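PDB 7LT2: cyclic GMP-AMP synthase-like receptor from Tribolium castaneum, which senses double-stranded RNA in the cytoplasm and makes the cyclic dinucleotide 2',3'-cGAMP from ATP and GTP in innate immune signalling. Local coordinates for residues G66-F71 / K188-D193; R22-I27 / L385-A390. One frame throughout, in Å; residues are numbered along the deposited sequence.

Overall arrangement
Both contacts lie on the same side of the chain's centre, with their own centres about 12 Å apart. Interaction 1 pairs strand 70-77 with strand 188-200 in the mixed sheet of the nucleotidyltransferase domain. Interaction 2 sets the loop after helix 368-375 against helix 18-42. Along the chain, interaction 1 is nested inside the loop closed by interaction 2. The two touch: the side chain of L385 packs on P68 and M190, and N24 OD1 lies against I189. The chain's C-terminal region thus returns to helix 18-42 beside the strands that carry E70 and D193, which probably bind the catalytic metal.

Interaction 1: residues G66-F71 / K188-D193; sequences GKPEEF and KIMDVD
E70 and F71 pair with D191 and V192 as parallel strand neighbours in the mixed sheet of the nucleotidyltransferase domain. Three backbone bonds zip the strands together: D191 N donates to E69 O, F71 N to D191 O, and D193 N to F71 O. Before the pairing begins, a water donates to both P68 O and I189 O. There I189 and M190 both face I181, a classic beta bulge.

Here the face with F71, V192 and M190 is apolar. F71 CG sits between the backbone N and the carbonyl carbon (chi1 68°), and the ring lies beside V192. V192 CG1 stands over a ring face, 4.3 Å from the F71 ring centroid, while V192 CG2 is 3.5 Å from F71 CE1. M190 SD meets the ring edge in plane, 3.8 Å from F71 CD1, a Met-aromatic contact. M190 CE turns on to P68 CB at 3.8 Å.

The other face carries E70 and D191. K188 NZ forms a salt bridge with D191 OD1 at 2.8 Å, syn but 28° out of the carboxylate plane. E70 OE1 lies 4.4 Å from D193 OD2, and one water donates to E70 OE1 and D193 OD1, which also bonds T178 OG1. E70, D72 and D193 probably bind the catalytic magnesium; the water between two of them is consistent with a site shaped for a metal ion.

Interaction 2: residues R22-I27 / L385-A390; sequences RGNKQI and LPALPA
N24 reaches from helix 18-42 to L385 in the loop after helix 368-375, a helix-to-loop contact. N24 ND2 donates to L385 O at 2.9 Å, with an N-H...O angle of 147°. The acceptor lies close to the amide plane of N24, but the donor is tilted 30° from the carbonyl plane of L385. The amide also packs obliquely across the leucine side chain. N24 CG lies anti to the carbonyl carbon (chi1 -77°), which places it 3.9 Å from L385 CD2, and L385 CG is 3.8 Å from N24 ND2.

A387 turns its methyl onto the helix backbone. Its CB lies 3.8 Å from both G23 C and N24 N. G23 has no CB, and the methyl sits close against the helix backbone there. One helical turn on from G23, I27 CD1 approaches A387 O.

The next shell fixes these groups. N24 ND2 also donates to D20 O, one turn earlier in the helix, and D20 OD1 accepts from A387 N. D20 thus ties both sides of the contact. L385 also packs on L16, and I27 on I189. The contact thereby joins the C-terminal loop, helix 18-42 and strand 188-200. A water bridges the two sides, donating to N24 OD1 at 2.6 Å and to P386 O at 2.8 Å.

Interaction 1: residues G66-F71 / K188-D193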
loop_
_atom_site.group_PDB
_atom_site.type_symbol
_atom_site.label_atom_id
_atom_site.label_comp_id
_atom_site.label_asym_id
_atom_site.label_seq_id
_atom_site.Cartn_x
_atom_site.Cartn_y
_atom_site.Cartn_z
ATOM N N GLY A 66 7.851 -6.829 11.171
ATOM C CA GLY A 66 8.905 -7.745 10.779
ATOM C C GLY A 66 9.676 -7.270 9.558
ATOM O O GLY A 66 9.652 -6.095 9.187
ATOM N N LYS A 67 10.374 -8.210 8.928
ATOM C CA LYS A 67 11.203 -7.869 7.772
ATOM C C LYS A 67 10.323 -7.458 6.595
ATOM O O LYS A 67 9.427 -8.215 6.204
ATOM C CB LYS A 67 12.093 -9.047 7.371
ATOM C CG LYS A 67 12.999 -8.743 6.178
ATOM C CD LYS A 67 13.881 -9.921 5.803
ATOM C CE LYS A 67 13.059 -11.139 5.454
ATOM N NZ LYS A 67 12.250 -10.921 4.229
ATOM N N PRO A 68 10.544 -6.284 6.007
ATOM C CA PRO A 68 9.756 -5.901 4.831
ATOM C C PRO A 68 10.086 -6.790 3.646
ATOM O O PRO A 68 11.220 -7.244 3.473
ATOM C CB PRO A 68 10.168 -4.444 4.577
ATOM C CG PRO A 68 11.477 -4.280 5.254
ATOM C CD PRO A 68 11.521 -5.256 6.401
ATOM N N GLU A 69 9.061 -7.059 2.833
ATOM C CA GLU A 69 9.203 -8.015 1.743
ATOM C C GLU A 69 8.771 -7.454 0.393
ATOM O O GLU A 69 9.320 -7.860 -0.637
ATOM C CB GLU A 69 8.418 -9.288 2.059
ATOM C CG GLU A 69 9.147 -10.181 3.050
ATOM C CD GLU A 69 8.250 -11.217 3.686
ATOM O OE1 GLU A 69 7.030 -10.973 3.778
ATOM O OE2 GLU A 69 8.771 -12.275 4.097
ATOM N N GLU A 70 7.814 -6.526 0.376
ATOM C CA GLU A 70 7.326 -5.994 -0.894
ATOM C C GLU A 70 6.695 -4.626 -0.683
ATOM O O GLU A 70 6.306 -4.267 0.430
ATOM C CB GLU A 70 6.306 -6.938 -1.538
ATOM C CG GLU A 70 5.078 -7.181 -0.675
ATOM C CD GLU A 70 3.994 -7.944 -1.408
ATOM O OE1 GLU A 70 3.708 -7.594 -2.574
ATOM O OE2 GLU A 70 3.429 -8.887 -0.817
ATOM N N PHE A 71 6.594 -3.867 -1.775
ATOM C CA PHE A 71 5.728 -2.697 -1.817
ATOM C C PHE A 71 5.265 -2.481 -3.252
ATOM O O PHE A 71 5.716 -3.153 -4.183
ATOM C CB PHE A 71 6.406 -1.435 -1.246
ATOM C CG PHE A 71 7.553 -0.903 -2.068
ATOM C CD1 PHE A 71 8.841 -1.368 -1.864
ATOM C CD2 PHE A 71 7.348 0.099 -3.004
ATOM C CE1 PHE A 71 9.904 -0.864 -2.597
ATOM C CE2 PHE A 71 8.406 0.606 -3.746
ATOM C CZ PHE A 71 9.685 0.120 -3.541
ATOM N N LYS A 188 18.799 -10.531 -1.088
ATOM C CA LYS A 188 17.521 -9.982 -1.525
ATOM C C LYS A 188 17.194 -8.699 -0.766
ATOM O O LYS A 188 17.431 -8.597 0.440
ATOM C CB LYS A 188 16.410 -11.014 -1.308
ATOM C CG LYS A 188 15.022 -10.555 -1.713
ATOM C CD LYS A 188 14.972 -10.295 -3.207
ATOM C CE LYS A 188 13.556 -10.086 -3.696
ATOM N NZ LYS A 188 12.832 -11.383 -3.918
ATOM N N ILE A 189 16.643 -7.710 -1.478
ATOM C CA ILE A 189 16.224 -6.474 -0.821
ATOM C C ILE A 189 14.705 -6.427 -0.687
ATOM O O ILE A 189 14.176 -6.448 0.432
ATOM C CB ILE A 189 16.757 -5.232 -1.558
ATOM C CG1 ILE A 189 18.285 -5.267 -1.613
ATOM C CG2 ILE A 189 16.270 -3.968 -0.864
ATOM C CD1 ILE A 189 18.895 -4.218 -2.533
ATOM N N MET A 190 13.987 -6.366 -1.810
ATOM C CA MET A 190 12.530 -6.279 -1.746
ATOM C C MET A 190 11.945 -6.567 -3.122
ATOM O O MET A 190 12.616 -6.398 -4.145
ATOM C CB MET A 190 12.069 -4.901 -1.257
ATOM C CG MET A 190 11.013 -4.963 -0.153
ATOM S SD MET A 190 10.788 -3.410 0.720
ATOM C CE MET A 190 12.292 -3.356 1.679
ATOM N N ASP A 191 10.685 -7.017 -3.125
ATOM C CA ASP A 191 9.882 -7.127 -4.339
ATOM C C ASP A 191 9.086 -5.846 -4.539
ATOM O O ASP A 191 8.628 -5.227 -3.577
ATOM C CB ASP A 191 8.901 -8.303 -4.258
ATOM C CG ASP A 191 9.579 -9.658 -4.316
ATOM O OD1 ASP A 191 10.743 -9.737 -4.752
ATOM O OD2 ASP A 191 8.924 -10.658 -3.941
ATOM N N VAL A 192 8.905 -5.450 -5.802
ATOM C CA VAL A 192 8.144 -4.248 -6.140
ATOM C C VAL A 192 7.161 -4.580 -7.255
ATOM O O VAL A 192 7.564 -5.073 -8.312
ATOM C CB VAL A 192 9.063 -3.088 -6.575
ATOM C CG1 VAL A 192 8.252 -1.823 -6.810
ATOM C CG2 VAL A 192 10.146 -2.836 -5.526
ATOM N N ASP A 193 5.880 -4.294 -7.027
ATOM C CA ASP A 193 4.855 -4.457 -8.053
ATOM C C ASP A 193 4.666 -3.145 -8.810
ATOM O O ASP A 193 4.551 -2.077 -8.201
ATOM C CB ASP A 193 3.531 -4.913 -7.435
ATOM C CG ASP A 193 3.532 -6.389 -7.075
ATOM O OD1 ASP A 193 4.603 -7.030 -7.150
ATOM O OD2 ASP A 193 2.454 -6.908 -6.715
HETATM O O HOH W 1 12.897 -8.558 1.666
HETATM O O HOH W 2 5.030 -8.321 -4.721
#

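Interaction 2: residues R22-I27 / L385-A390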
loop_
_atom_site.group_PDB
_atom_site.type_symbol
_atom_site.label_atom_id
_atom_site.label_comp_id
_atom_site.label_asym_id
_atom_site.label_seq_id
_atom_site.Cartn_x
_atom_site.Cartn_y
_atom_site.Cartn_z
ATOM N N ARG A 22 15.501 3.611 6.021
ATOM C CA ARG A 22 15.894 4.730 5.173
ATOM C C ARG A 22 16.883 4.295 4.099
ATOM O O ARG A 22 16.744 4.677 2.930
ATOM C CB ARG A 22 16.488 5.841 6.039
ATOM C CG ARG A 22 17.011 6.995 5.234
ATOM C CD ARG A 22 17.668 8.022 6.127
ATOM N NE ARG A 22 18.201 9.132 5.354
ATOM C CZ ARG A 22 18.923 10.110 5.877
ATOM N NH1 ARG A 22 19.235 10.130 7.160
ATOM N NH2 ARG A 22 19.345 11.094 5.094
ATOM N N GLY A 23 17.874 3.479 4.468
ATOM C CA GLY A 23 18.885 3.080 3.500
ATOM C C GLY A 23 18.330 2.186 2.406
ATOM O O GLY A 23 18.648 2.357 1.228
ATOM N N ASN A 24 17.490 1.223 2.778
ATOM C CA ASN A 24 16.874 0.373 1.764
ATOM C C ASN A 24 15.971 1.182 0.844
ATOM O O ASN A 24 15.925 0.925 -0.363
ATOM C CB ASN A 24 16.109 -0.774 2.429
ATOM C CG ASN A 24 17.035 -1.854 2.924
ATOM O OD1 ASN A 24 17.691 -2.525 2.125
ATOM N ND2 ASN A 24 17.121 -2.018 4.247
ATOM N N LYS A 25 15.272 2.186 1.387
ATOM C CA LYS A 25 14.446 3.038 0.537
ATOM C C LYS A 25 15.294 3.810 -0.465
ATOM O O LYS A 25 14.925 3.918 -1.636
ATOM C CB LYS A 25 13.610 4.001 1.378
ATOM C CG LYS A 25 12.432 3.341 2.092
ATOM C CD LYS A 25 11.602 4.363 2.863
ATOM C CE LYS A 25 10.444 3.696 3.595
ATOM N NZ LYS A 25 9.778 4.642 4.538
ATOM N N GLN A 26 16.430 4.360 -0.031
ATOM C CA GLN A 26 17.267 5.110 -0.968
ATOM C C GLN A 26 17.746 4.220 -2.109
ATOM O O GLN A 26 17.762 4.638 -3.275
ATOM C CB GLN A 26 18.460 5.732 -0.241
ATOM C CG GLN A 26 18.106 6.823 0.760
ATOM C CD GLN A 26 19.298 7.697 1.114
ATOM O OE1 GLN A 26 19.730 7.751 2.262
ATOM N NE2 GLN A 26 19.835 8.384 0.118
ATOM N N ILE A 27 18.149 2.991 -1.788
ATOM C CA ILE A 27 18.606 2.056 -2.811
ATOM C C ILE A 27 17.467 1.702 -3.757
ATOM O O ILE A 27 17.609 1.775 -4.982
ATOM C CB ILE A 27 19.183 0.792 -2.156
ATOM C CG1 ILE A 27 20.515 1.101 -1.470
ATOM C CG2 ILE A 27 19.303 -0.327 -3.190
ATOM C CD1 ILE A 27 21.000 -0.032 -0.581
ATOM N N LEU A 385 17.371 -6.719 7.809
ATOM C CA LEU A 385 17.534 -6.255 6.430
ATOM C C LEU A 385 18.536 -5.111 6.398
ATOM O O LEU A 385 18.173 -3.949 6.175
ATOM C CB LEU A 385 16.193 -5.823 5.842
ATOM C CG LEU A 385 16.159 -5.642 4.318
ATOM C CD1 LEU A 385 16.376 -6.985 3.632
ATOM C CD2 LEU A 385 14.859 -4.993 3.860
ATOM N N PRO A 386 19.820 -5.408 6.602
ATOM C CA PRO A 386 20.838 -4.349 6.555
ATOM C C PRO A 386 20.926 -3.740 5.165
ATOM O O PRO A 386 21.025 -4.452 4.162
ATOM C CB PRO A 386 22.135 -5.081 6.931
ATOM C CG PRO A 386 21.700 -6.367 7.551
ATOM C CD PRO A 386 20.399 -6.723 6.931
ATOM N N ALA A 387 20.883 -2.406 5.107
ATOM C CA ALA A 387 21.055 -1.733 3.822
ATOM C C ALA A 387 22.460 -1.944 3.282
ATOM O O ALA A 387 22.663 -1.972 2.062
ATOM C CB ALA A 387 20.751 -0.240 3.960
ATOM N N LEU A 388 23.435 -2.093 4.176
ATOM C CA LEU A 388 24.792 -2.475 3.819
ATOM C C LEU A 388 25.006 -3.916 4.262
ATOM O O LEU A 388 25.257 -4.169 5.452
ATOM C CB LEU A 388 25.801 -1.544 4.496
ATOM C CG LEU A 388 27.241 -1.573 3.999
ATOM C CD1 LEU A 388 27.303 -1.084 2.560
ATOM C CD2 LEU A 388 28.122 -0.728 4.907
ATOM N N PRO A 389 24.918 -4.890 3.360
ATOM C CA PRO A 389 25.020 -6.292 3.779
ATOM C C PRO A 389 26.422 -6.644 4.252
ATOM O O PRO A 389 27.414 -5.992 3.918
ATOM C CB PRO A 389 24.641 -7.085 2.523
ATOM C CG PRO A 389 24.563 -6.105 1.399
ATOM C CD PRO A 389 24.862 -4.729 1.897
ATOM N N ALA A 390 26.478 -7.718 5.048
ATOM C CA ALA A 390 27.722 -8.099 5.706
ATOM C C ALA A 390 28.802 -8.482 4.703
ATOM O O ALA A 390 29.993 -8.349 4.999
ATOM C CB ALA A 390 27.467 -9.247 6.687
HETATM O O HOH W 3 19.506 -4.344 1.859
#